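Local coordinates for crystal protein (PDB 2ZTB) that recognises cancer cells and probably damages their membranes as an aerolysin-type pore-forming toxin, here in its proteolytically activated form, at residues T67-R73 / S182-P188; T97-T103 / S157-T163; R170-A176 / D237-Q243. All coordinates share one frame; numbering follows the deposited sequence.

Interaction 1 of 3, residues T67-R73 / S182-P188; sequences TVQYVNR and SADFSAP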
loop_
_atom_site.group_PDB
_atom_site.type_symbol
_atom_site.label_atom_id
_atom_site.label_comp_id
_atom_site.label_asym_id
_atom_site.label_seq_id
_atom_site.Cartn_x
_atom_site.Cartn_y
_atom_site.Cartn_z
ATOM N N THR A 67 3.847 -11.053 -8.709
ATOM C CA THR A 67 2.670 -11.416 -7.949
ATOM C C THR A 67 2.873 -11.006 -6.500
ATOM O O THR A 67 3.918 -11.295 -5.903
ATOM C CB THR A 67 2.405 -12.930 -8.055
ATOM O OG1 THR A 67 2.495 -13.321 -9.432
ATOM C CG2 THR A 67 1.028 -13.295 -7.517
ATOM N N VAL A 68 1.864 -10.312 -5.969
ATOM C CA VAL A 68 1.806 -9.871 -4.587
ATOM C C VAL A 68 1.560 -11.066 -3.671
ATOM O O VAL A 68 0.603 -11.810 -3.875
ATOM C CB VAL A 68 0.669 -8.819 -4.394
ATOM C CG1 VAL A 68 0.588 -8.343 -2.929
ATOM C CG2 VAL A 68 0.870 -7.624 -5.332
ATOM N N GLN A 69 2.431 -11.265 -2.683
ATOM C CA GLN A 69 2.206 -12.295 -1.668
ATOM C C GLN A 69 1.842 -11.627 -0.357
ATOM O O GLN A 69 2.482 -10.657 0.044
ATOM C CB GLN A 69 3.430 -13.193 -1.473
ATOM C CG GLN A 69 4.097 -13.697 -2.769
ATOM C CD GLN A 69 3.357 -14.839 -3.460
ATOM O OE1 GLN A 69 3.673 -15.184 -4.603
ATOM N NE2 GLN A 69 2.387 -15.438 -2.774
ATOM N N TYR A 70 0.810 -12.147 0.298
ATOM C CA TYR A 70 0.306 -11.594 1.550
ATOM C C TYR A 70 0.702 -12.472 2.728
ATOM O O TYR A 70 0.757 -13.699 2.617
ATOM C CB TYR A 70 -1.218 -11.481 1.510
ATOM C CG TYR A 70 -1.768 -10.569 0.437
ATOM C CD1 TYR A 70 -1.910 -11.011 -0.886
ATOM C CD2 TYR A 70 -2.154 -9.267 0.743
ATOM C CE1 TYR A 70 -2.418 -10.173 -1.871
ATOM C CE2 TYR A 70 -2.660 -8.423 -0.231
ATOM C CZ TYR A 70 -2.793 -8.881 -1.528
ATOM O OH TYR A 70 -3.310 -8.045 -2.482
ATOM N N VAL A 71 0.982 -11.835 3.859
ATOM C CA VAL A 71 1.279 -12.544 5.100
ATOM C C VAL A 71 0.473 -11.881 6.199
ATOM O O VAL A 71 0.630 -10.688 6.449
ATOM C CB VAL A 71 2.792 -12.510 5.463
ATOM C CG1 VAL A 71 3.067 -13.338 6.713
ATOM C CG2 VAL A 71 3.639 -13.016 4.310
ATOM N N ASN A 72 -0.402 -12.660 6.826
ATOM C CA ASN A 72 -1.196 -12.220 7.967
ATOM C C ASN A 72 -0.346 -11.812 9.166
ATOM O O ASN A 72 0.595 -12.512 9.544
ATOM C CB ASN A 72 -2.140 -13.341 8.414
ATOM C CG ASN A 72 -3.495 -13.296 7.723
ATOM O OD1 ASN A 72 -3.971 -12.236 7.316
ATOM N ND2 ASN A 72 -4.135 -14.462 7.613
ATOM N N ARG A 73 -0.704 -10.683 9.765
ATOM C CA ARG A 73 -0.125 -10.244 11.029
ATOM C C ARG A 73 -1.094 -10.600 12.142
ATOM O O ARG A 73 -2.292 -10.690 11.887
ATOM C CB ARG A 73 0.090 -8.729 10.997
ATOM C CG ARG A 73 1.110 -8.271 9.982
ATOM C CD ARG A 73 2.516 -8.255 10.574
ATOM N NE ARG A 73 2.775 -9.399 11.453
ATOM C CZ ARG A 73 3.968 -9.731 11.947
ATOM N NH1 ARG A 73 5.044 -9.007 11.643
ATOM N NH2 ARG A 73 4.084 -10.794 12.744
ATOM N N SER A 182 -4.598 -6.935 10.049
ATOM C CA SER A 182 -3.678 -6.538 8.994
ATOM C C SER A 182 -2.923 -7.686 8.353
ATOM O O SER A 182 -2.803 -8.768 8.916
ATOM C CB SER A 182 -2.702 -5.457 9.481
ATOM O OG SER A 182 -1.867 -5.980 10.486
ATOM N N ALA A 183 -2.428 -7.411 7.152
ATOM C CA ALA A 183 -1.551 -8.306 6.442
ATOM C C ALA A 183 -0.462 -7.482 5.786
ATOM O O ALA A 183 -0.741 -6.457 5.162
ATOM C CB ALA A 183 -2.332 -9.096 5.395
ATOM N N ASP A 184 0.778 -7.925 5.936
ATOM C CA ASP A 184 1.874 -7.411 5.113
ATOM C C ASP A 184 1.842 -8.046 3.739
ATOM O O ASP A 184 1.397 -9.190 3.571
ATOM C CB ASP A 184 3.235 -7.687 5.759
ATOM C CG ASP A 184 3.455 -6.874 7.011
ATOM O OD1 ASP A 184 2.884 -5.771 7.114
ATOM O OD2 ASP A 184 4.192 -7.339 7.893
ATOM N N PHE A 185 2.316 -7.305 2.749
ATOM C CA PHE A 185 2.484 -7.878 1.419
ATOM C C PHE A 185 3.813 -7.460 0.792
ATOM O O PHE A 185 4.446 -6.500 1.221
ATOM C CB PHE A 185 1.276 -7.566 0.514
ATOM C CG PHE A 185 1.017 -6.094 0.302
ATOM C CD1 PHE A 185 1.748 -5.364 -0.655
ATOM C CD2 PHE A 185 0.026 -5.437 1.033
ATOM C CE1 PHE A 185 1.503 -3.997 -0.863
ATOM C CE2 PHE A 185 -0.229 -4.064 0.837
ATOM C CZ PHE A 185 0.518 -3.340 -0.114
ATOM N N SER A 186 4.260 -8.230 -0.187
ATOM C CA SER A 186 5.458 -7.888 -0.945
ATOM C C SER A 186 5.301 -8.452 -2.343
ATOM O O SER A 186 4.442 -9.297 -2.580
ATOM C CB SER A 186 6.731 -8.411 -0.269
ATOM O OG SER A 186 6.714 -9.820 -0.144
ATOM N N ALA A 187 6.099 -7.932 -3.266
ATOM C CA ALA A 187 6.159 -8.409 -4.638
ATOM C C ALA A 187 7.570 -8.123 -5.154
ATOM O O ALA A 187 8.147 -7.080 -4.829
ATOM C CB ALA A 187 5.132 -7.694 -5.493
ATOM N N PRO A 188 8.136 -9.053 -5.945
ATOM C CA PRO A 188 9.417 -8.763 -6.586
ATOM C C PRO A 188 9.249 -7.699 -7.678
ATOM O O PRO A 188 8.245 -7.696 -8.403
ATOM C CB PRO A 188 9.815 -10.107 -7.199
ATOM C CG PRO A 188 8.486 -10.827 -7.418
ATOM C CD PRO A 188 7.625 -10.403 -6.278
HETATM O O HOH W 1 5.076 -10.876 2.121
#

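Interaction 2 of 3, residues T97-T103 / S157-T163; sequences TTTITIT and SKSVTVT. With EDO (1,2-ethanediol), chain G; EDO (1,2-ethanediol), chain F.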
loop_
_atom_site.group_PDB
_atom_site.type_symbol
_atom_site.label_atom_id
_atom_site.label_comp_id
_atom_site.label_asym_id
_atom_site.label_seq_id
_atom_site.Cartn_x
_atom_site.Cartn_y
_atom_site.Cartn_z
ATOM N N THR A 97 -40.216 0.322 35.520
ATOM C CA THR A 97 -39.494 -0.372 34.474
ATOM C C THR A 97 -39.877 0.204 33.116
ATOM O O THR A 97 -41.034 0.582 32.886
ATOM C CB THR A 97 -39.594 -1.941 34.531
ATOM O OG1 THR A 97 -40.276 -2.464 33.380
ATOM C CG2 THR A 97 -40.230 -2.413 35.797
ATOM N N THR A 98 -38.881 0.298 32.238
ATOM C CA THR A 98 -39.055 0.939 30.946
ATOM C C THR A 98 -38.152 0.316 29.876
ATOM O O THR A 98 -37.065 -0.176 30.173
ATOM C CB THR A 98 -38.834 2.470 31.043
ATOM O OG1 THR A 98 -39.268 3.094 29.833
ATOM C CG2 THR A 98 -37.367 2.813 31.299
ATOM N N THR A 99 -38.635 0.323 28.640
ATOM C CA THR A 99 -37.868 -0.159 27.511
ATOM C C THR A 99 -37.292 1.037 26.751
ATOM O O THR A 99 -38.024 1.901 26.265
ATOM C CB THR A 99 -38.707 -1.074 26.589
ATOM O OG1 THR A 99 -39.313 -2.109 27.374
ATOM C CG2 THR A 99 -37.833 -1.717 25.523
ATOM N N ILE A 100 -35.968 1.092 26.690
ATOM C CA ILE A 100 -35.281 2.156 25.976
ATOM C C ILE A 100 -34.471 1.584 24.818
ATOM O O ILE A 100 -34.232 0.377 24.755
ATOM C CB ILE A 100 -34.383 3.021 26.910
ATOM C CG1 ILE A 100 -33.228 2.191 27.495
ATOM C CG2 ILE A 100 -35.236 3.719 28.011
ATOM C CD1 ILE A 100 -31.957 2.989 27.762
ATOM N N THR A 101 -34.096 2.465 23.895
ATOM C CA THR A 101 -33.198 2.149 22.815
ATOM C C THR A 101 -31.906 2.951 22.994
ATOM O O THR A 101 -31.937 4.161 23.150
ATOM C CB THR A 101 -33.845 2.443 21.437
ATOM O OG1 THR A 101 -35.005 1.615 21.269
ATOM C CG2 THR A 101 -32.862 2.163 20.307
ATOM N N ILE A 102 -30.780 2.247 23.002
ATOM C CA ILE A 102 -29.465 2.860 23.084
ATOM C C ILE A 102 -28.772 2.691 21.705
ATOM O O ILE A 102 -28.814 1.617 21.114
ATOM C CB ILE A 102 -28.633 2.304 24.317
ATOM C CG1 ILE A 102 -27.281 3.016 24.445
ATOM C CG2 ILE A 102 -28.363 0.785 24.218
ATOM C CD1 ILE A 102 -26.685 3.001 25.878
ATOM N N THR A 103 -28.178 3.772 21.197
ATOM C CA THR A 103 -27.642 3.834 19.845
ATOM C C THR A 103 -26.220 4.362 19.856
ATOM O O THR A 103 -25.921 5.338 20.539
ATOM C CB THR A 103 -28.520 4.722 18.912
ATOM O OG1 THR A 103 -29.885 4.306 18.989
ATOM C CG2 THR A 103 -28.075 4.604 17.450
ATOM N N SER A 157 -28.242 -0.017 17.143
ATOM C CA SER A 157 -29.234 0.244 18.173
ATOM C C SER A 157 -29.611 -1.038 18.902
ATOM O O SER A 157 -29.709 -2.098 18.292
ATOM C CB SER A 157 -30.511 0.828 17.560
ATOM O OG SER A 157 -30.308 2.171 17.178
ATOM N N LYS A 158 -29.842 -0.923 20.205
ATOM C CA LYS A 158 -30.322 -2.035 21.004
ATOM C C LYS A 158 -31.426 -1.574 21.933
ATOM O O LYS A 158 -31.280 -0.571 22.634
ATOM C CB LYS A 158 -29.173 -2.710 21.769
ATOM C CG LYS A 158 -28.175 -3.436 20.855
ATOM C CD LYS A 158 -27.285 -4.448 21.564
ATOM C CE LYS A 158 -28.073 -5.658 22.054
ATOM N NZ LYS A 158 -27.262 -6.485 23.002
ATOM N N SER A 159 -32.554 -2.279 21.903
ATOM C CA SER A 159 -33.602 -2.056 22.894
ATOM C C SER A 159 -33.244 -2.846 24.145
ATOM O O SER A 159 -32.624 -3.910 24.058
ATOM C CB SER A 159 -34.983 -2.471 22.376
ATOM O OG SER A 159 -35.033 -3.852 22.085
ATOM N N VAL A 160 -33.592 -2.303 25.301
ATOM C CA VAL A 160 -33.322 -2.951 26.579
ATOM C C VAL A 160 -34.386 -2.535 27.608
ATOM O O VAL A 160 -34.798 -1.377 27.663
ATOM C CB VAL A 160 -31.844 -2.710 27.062
ATOM C CG1 VAL A 160 -31.545 -1.232 27.252
ATOM C CG2 VAL A 160 -31.517 -3.501 28.325
ATOM N N THR A 161 -34.860 -3.512 28.379
ATOM C CA THR A 161 -35.861 -3.279 29.408
ATOM C C THR A 161 -35.177 -3.219 30.769
ATOM O O THR A 161 -34.470 -4.148 31.161
ATOM C CB THR A 161 -36.960 -4.357 29.346
ATOM O OG1 THR A 161 -37.612 -4.272 28.071
ATOM C CG2 THR A 161 -38.003 -4.179 30.459
ATOM N N VAL A 162 -35.369 -2.106 31.472
ATOM C CA VAL A 162 -34.686 -1.894 32.751
ATOM C C VAL A 162 -35.599 -1.370 33.863
ATOM O O VAL A 162 -36.484 -0.532 33.632
ATOM C CB VAL A 162 -33.297 -1.105 32.598
ATOM C CG1 VAL A 162 -33.138 -0.473 31.220
ATOM C CG2 VAL A 162 -33.055 -0.093 33.723
ATOM N N THR A 163 -35.405 -1.911 35.062
ATOM C CA THR A 163 -36.093 -1.431 36.260
ATOM C C THR A 163 -35.138 -0.536 37.034
ATOM O O THR A 163 -34.001 -0.925 37.325
ATOM C CB THR A 163 -36.547 -2.595 37.170
ATOM O OG1 THR A 163 -37.341 -3.518 36.414
ATOM C CG2 THR A 163 -37.370 -2.078 38.368
HETATM C C1 EDO G . -28.870 7.478 22.254
HETATM O O1 EDO G . -28.199 6.323 22.778
HETATM C C2 EDO G . -27.892 8.649 22.210
HETATM O O2 EDO G . -28.367 9.693 21.346
HETATM C C1 EDO F . -30.496 2.613 13.718
HETATM O O1 EDO F . -29.666 2.496 14.884
HETATM C C2 EDO F . -29.916 1.680 12.666
HETATM O O2 EDO F . -28.977 0.833 13.337
#

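Interaction 3 of 3, residues R170-A176 / D237-Q243; sequences RTIQLTA and DFQTIVQ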
loop_
_atom_site.group_PDB
_atom_site.type_symbol
_atom_site.label_atom_id
_atom_site.label_comp_id
_atom_site.label_asym_id
_atom_site.label_seq_id
_atom_site.Cartn_x
_atom_site.Cartn_y
_atom_site.Cartn_z
ATOM N N ARG A 170 -29.657 4.683 36.996
ATOM C CA ARG A 170 -29.131 3.436 36.466
ATOM C C ARG A 170 -28.558 3.670 35.075
ATOM O O ARG A 170 -29.270 4.136 34.181
ATOM C CB ARG A 170 -30.240 2.372 36.438
ATOM C CG ARG A 170 -29.713 0.960 36.390
ATOM C CD ARG A 170 -30.704 -0.074 36.915
ATOM N NE ARG A 170 -30.065 -1.387 36.880
ATOM C CZ ARG A 170 -30.695 -2.556 36.924
ATOM N NH1 ARG A 170 -32.020 -2.624 37.013
ATOM N NH2 ARG A 170 -29.979 -3.670 36.873
ATOM N N THR A 171 -27.276 3.346 34.911
ATOM C CA THR A 171 -26.553 3.538 33.651
ATOM C C THR A 171 -26.589 2.292 32.746
ATOM O O THR A 171 -26.442 1.153 33.217
ATOM C CB THR A 171 -25.076 3.965 33.910
ATOM O OG1 THR A 171 -25.060 5.174 34.670
ATOM C CG2 THR A 171 -24.343 4.224 32.628
ATOM N N ILE A 172 -26.801 2.533 31.455
ATOM C CA ILE A 172 -26.791 1.502 30.419
ATOM C C ILE A 172 -25.726 1.875 29.388
ATOM O O ILE A 172 -25.670 3.016 28.947
ATOM C CB ILE A 172 -28.173 1.375 29.719
ATOM C CG1 ILE A 172 -29.266 0.992 30.728
ATOM C CG2 ILE A 172 -28.129 0.373 28.569
ATOM C CD1 ILE A 172 -30.114 2.156 31.180
ATOM N N GLN A 173 -24.876 0.917 29.028
ATOM C CA GLN A 173 -23.860 1.141 28.008
ATOM C C GLN A 173 -24.020 0.210 26.827
ATOM O O GLN A 173 -24.475 -0.919 26.977
ATOM C CB GLN A 173 -22.443 0.997 28.588
ATOM C CG GLN A 173 -22.211 1.820 29.874
ATOM C CD GLN A 173 -20.923 1.449 30.587
ATOM O OE1 GLN A 173 -20.580 0.273 30.698
ATOM N NE2 GLN A 173 -20.209 2.455 31.089
ATOM N N LEU A 174 -23.645 0.705 25.647
ATOM C CA LEU A 174 -23.428 -0.147 24.494
ATOM C C LEU A 174 -21.926 -0.280 24.324
ATOM O O LEU A 174 -21.216 0.721 24.197
ATOM C CB LEU A 174 -24.077 0.434 23.232
ATOM C CG LEU A 174 -23.923 -0.371 21.928
ATOM C CD1 LEU A 174 -24.629 -1.711 21.993
ATOM C CD2 LEU A 174 -24.442 0.432 20.765
ATOM N N THR A 175 -21.433 -1.513 24.344
ATOM C CA THR A 175 -20.000 -1.739 24.262
ATOM C C THR A 175 -19.646 -2.632 23.086
ATOM O O THR A 175 -20.481 -3.379 22.602
ATOM C CB THR A 175 -19.435 -2.362 25.548
ATOM O OG1 THR A 175 -19.804 -3.750 25.612
ATOM C CG2 THR A 175 -19.949 -1.612 26.806
ATOM N N ALA A 176 -18.394 -2.539 22.634
ATOM C CA ALA A 176 -17.891 -3.361 21.557
ATOM C C ALA A 176 -16.409 -3.696 21.746
ATOM O O ALA A 176 -15.729 -3.128 22.601
ATOM C CB ALA A 176 -18.125 -2.670 20.212
ATOM N N ASP A 237 -18.678 -7.777 18.448
ATOM C CA ASP A 237 -19.054 -8.284 19.771
ATOM C C ASP A 237 -19.739 -7.230 20.625
ATOM O O ASP A 237 -19.319 -6.966 21.759
ATOM C CB ASP A 237 -17.850 -8.915 20.499
ATOM C CG ASP A 237 -17.469 -10.297 19.951
ATOM O OD1 ASP A 237 -18.155 -10.837 19.057
ATOM O OD2 ASP A 237 -16.458 -10.853 20.425
ATOM N N PHE A 238 -20.791 -6.634 20.057
ATOM C CA PHE A 238 -21.606 -5.629 20.733
ATOM C C PHE A 238 -22.367 -6.217 21.915
ATOM O O PHE A 238 -22.962 -7.309 21.829
ATOM C CB PHE A 238 -22.582 -4.943 19.760
ATOM C CG PHE A 238 -21.928 -4.410 18.509
ATOM C CD1 PHE A 238 -22.057 -5.080 17.295
ATOM C CD2 PHE A 238 -21.178 -3.246 18.541
ATOM C CE1 PHE A 238 -21.436 -4.598 16.145
ATOM C CE2 PHE A 238 -20.554 -2.758 17.396
ATOM C CZ PHE A 238 -20.687 -3.430 16.199
ATOM N N GLN A 239 -22.345 -5.485 23.027
ATOM C CA GLN A 239 -23.017 -5.927 24.252
ATOM C C GLN A 239 -23.759 -4.768 24.869
ATOM O O GLN A 239 -23.358 -3.616 24.741
ATOM C CB GLN A 239 -22.025 -6.482 25.281
ATOM C CG GLN A 239 -21.288 -7.752 24.887
ATOM C CD GLN A 239 -22.152 -8.996 24.966
ATOM O OE1 GLN A 239 -23.307 -8.951 25.400
ATOM N NE2 GLN A 239 -21.595 -10.121 24.554
ATOM N N THR A 240 -24.863 -5.098 25.526
ATOM C CA THR A 240 -25.576 -4.180 26.389
ATOM C C THR A 240 -25.113 -4.482 27.804
ATOM O O THR A 240 -25.076 -5.648 28.222
ATOM C CB THR A 240 -27.104 -4.379 26.263
ATOM O OG1 THR A 240 -27.467 -4.211 24.893
ATOM C CG2 THR A 240 -27.871 -3.365 27.086
ATOM N N ILE A 241 -24.712 -3.428 28.510
ATOM C CA ILE A 241 -24.331 -3.525 29.918
ATOM C C ILE A 241 -25.252 -2.627 30.720
ATOM O O ILE A 241 -25.244 -1.407 30.554
ATOM C CB ILE A 241 -22.853 -3.106 30.187
ATOM C CG1 ILE A 241 -21.887 -3.699 29.148
ATOM C CG2 ILE A 241 -22.443 -3.456 31.624
ATOM C CD1 ILE A 241 -21.669 -5.205 29.237
ATOM N N VAL A 242 -26.069 -3.250 31.567
ATOM C CA VAL A 242 -26.872 -2.517 32.522
ATOM C C VAL A 242 -26.169 -2.614 33.875
ATOM O O VAL A 242 -26.051 -3.705 34.447
ATOM C CB VAL A 242 -28.334 -3.060 32.624
ATOM C CG1 VAL A 242 -29.173 -2.150 33.503
ATOM C CG2 VAL A 242 -28.977 -3.223 31.222
ATOM N N GLN A 243 -25.694 -1.474 34.373
ATOM C CA GLN A 243 -24.987 -1.425 35.658
ATOM C C GLN A 243 -25.931 -1.343 36.867
ATOM O O GLN A 243 -27.085 -0.929 36.719
ATOM C CB GLN A 243 -23.948 -0.303 35.658
ATOM C CG GLN A 243 -22.666 -0.712 34.963
ATOM C CD GLN A 243 -21.916 0.457 34.392
ATOM O OE1 GLN A 243 -20.993 0.284 33.580
ATOM N NE2 GLN A 243 -22.307 1.668 34.794
#

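Interaction 1 of 3, residues T67-R73 / S182-P188
Q69 faces S186 and V71 faces D184 as antiparallel hydrogen-bonded pairs, the N-to-C directions of the two strand segments 150° apart and their axes 4.4 Å apart at closest approach. Q69 N meets S186 O at 2.8 Å and V71 N meets D184 O at 2.7 Å, whereas the return bond from D184 N to V71 O is bent and weak. R73 N prolongs the ladder by bonding S182 O. Y70 and F185, the non-hydrogen-bonded pair between them, share a side with V68, which precedes the ladder. V68's chi1 of 180° turns CG1 away from N, 3.6 Å from F185 CB and over one face of the Y70 ring near its rim. F185 CB also makes an off-centre CH-pi contact with that ring, the two ring planes inclined at 56°. Beyond the last pair, R73 bends at chi2 and chi3, bringing CD 3.3 Å from D184 OD2; D184 OD1 is bonded to T229 OG1. The contact pairs long strands 61-90 and 168-199 of the toxin's extended antiparallel sheet, with strand 223-247 on the other edge of 182-188, its V230 and G228 bonding A183 and F185. I128 of strand 126-132 packs on Y70 and F185, and K129 N bonds Y70 OH.

Interaction 2 of 3, residues T97-T103 / S157-T163
The antiparallel pairing of T97-T103 with S157-T163 forms part of the strand-rich end of the elongated molecule, its centre about 43 Å from the centre of the chain, and one face of the ladder carries only serine and threonine: T97, T99, T101 and T103 opposite T163, T161, S159 and S157. Six backbone hydrogen bonds join T98 to V162, I100 to V160 and I102 to K158, one in each direction for every pair; V160 N lies 2.8 Å from I100 O. The N-to-C directions of the segments are 154° apart, close to antiparallel. On the hydroxyl face two of the four non-hydrogen-bonded pairs are also joined by their side chains. T99 OG1 and T161 OG1 lie 2.8 Å apart in a hydrogen bond whose direction is open, and T103 OG1 meets S157 OG at the same 2.8 Å. Both T99 (chi1 -52°) and T161 hold OG1 anti to the carbonyl carbon, which is compatible with the two hydroxyls meeting across the strands. T101 has a similar torsion, but S159 opposite it holds OG at chi1 62° and no hydroxyl bond forms; T101 CG2 instead rests 3.9 Å from S157 CB. Such a surface, with a reverse side packed inward, is consistent with the beta sandwich of aerolysin-type toxins, to which this protein probably belongs. That reverse side bears I100, I102, V160 and V162 among others. I100 CG1 lies alongside V160 CG1 at 3.8 Å, the two side chains pointing the same way, and both residues touch I172 of strand 168-199. I102 also reaches I172, as well as A84 and D86 of strand 61-90. K158 leads its chain away from the ladder to T240 OG1, which its NZ bonds. At the end of the pairing, T103 N donates to O1 of a 1,2-ethanediol at 3.0 Å, the molecule probably coming from the crystallisation liquor.

Interaction 3 of 3, residues R170-A176 / D237-Q243
A first torsion of -159° swings R170 CG away from the residue's own N, and the chain runs extended from CG to NE, a course that carries NE across the strand end to Q243 O. The resulting hydrogen bond from R170 NE to Q243 O is 3.0 Å long and nearly straight at 165°, with the oxygen only 1° out of the guanidinium plane. V242 lays its CG1 methyl over one face of the same guanidinium, 3.6 Å from R170 NE; the two side chains cross at about a right angle. The guanidinium is thus met at its edge by a carbonyl and on one face by a methyl, while R170 NH1 bonds T163 O of strand 147-164. Backbone bonds continue the pairing: Q243 N to T171 O, a mutual pair between Q173 and I241, and another between T175 and Q239, with Q173 N to I241 O at 2.8 Å. I172 and T240 lie side by side, their CG2 methyls 4.0 Å apart. On the opposite face T175 divides its branches, placing OG1 3.5 Å from Q239 CB and CG2 3.7 Å from I241 CG1. Near the far end A176 CB packs 3.5 Å from F238 CD2, an oblique approach to the ring, which also touches I154 and V156. Beyond it, D237 is salt-bridged to K177 and its side chain is about 4 Å from a bound lutetium ion. R170, I172, L174 and A176 use their other backbone edge to bond strand 61-90, so the segment is an interior strand of an antiparallel sheet; I172 meets I100 and I102 across the layers, consistent with the beta sandwich of an aerolysin-type toxin.

How the interactions relate
From the N terminus, the chain first passes 67-73 on strand 61-90, then 97-103, and returns through 157-163 to close interaction 2. Strand 168-199 follows directly: its early part, 170-176, opens interaction 3, and its later part, 182-188, closes interaction 1. Interaction 2 therefore lies wholly within the span of interaction 1. Interaction 3 closes last, at 237-243, so interactions 1 and 3 cross, sharing strand 168-199 with their nearest atoms about 16 Å apart. Interactions 2 and 3 come in series and touch, their centres 10 Å apart, whereas interaction 1 sits about 45 Å (centre to centre) from interaction 2. Long strands thereby tie the middle of the molecule to one end.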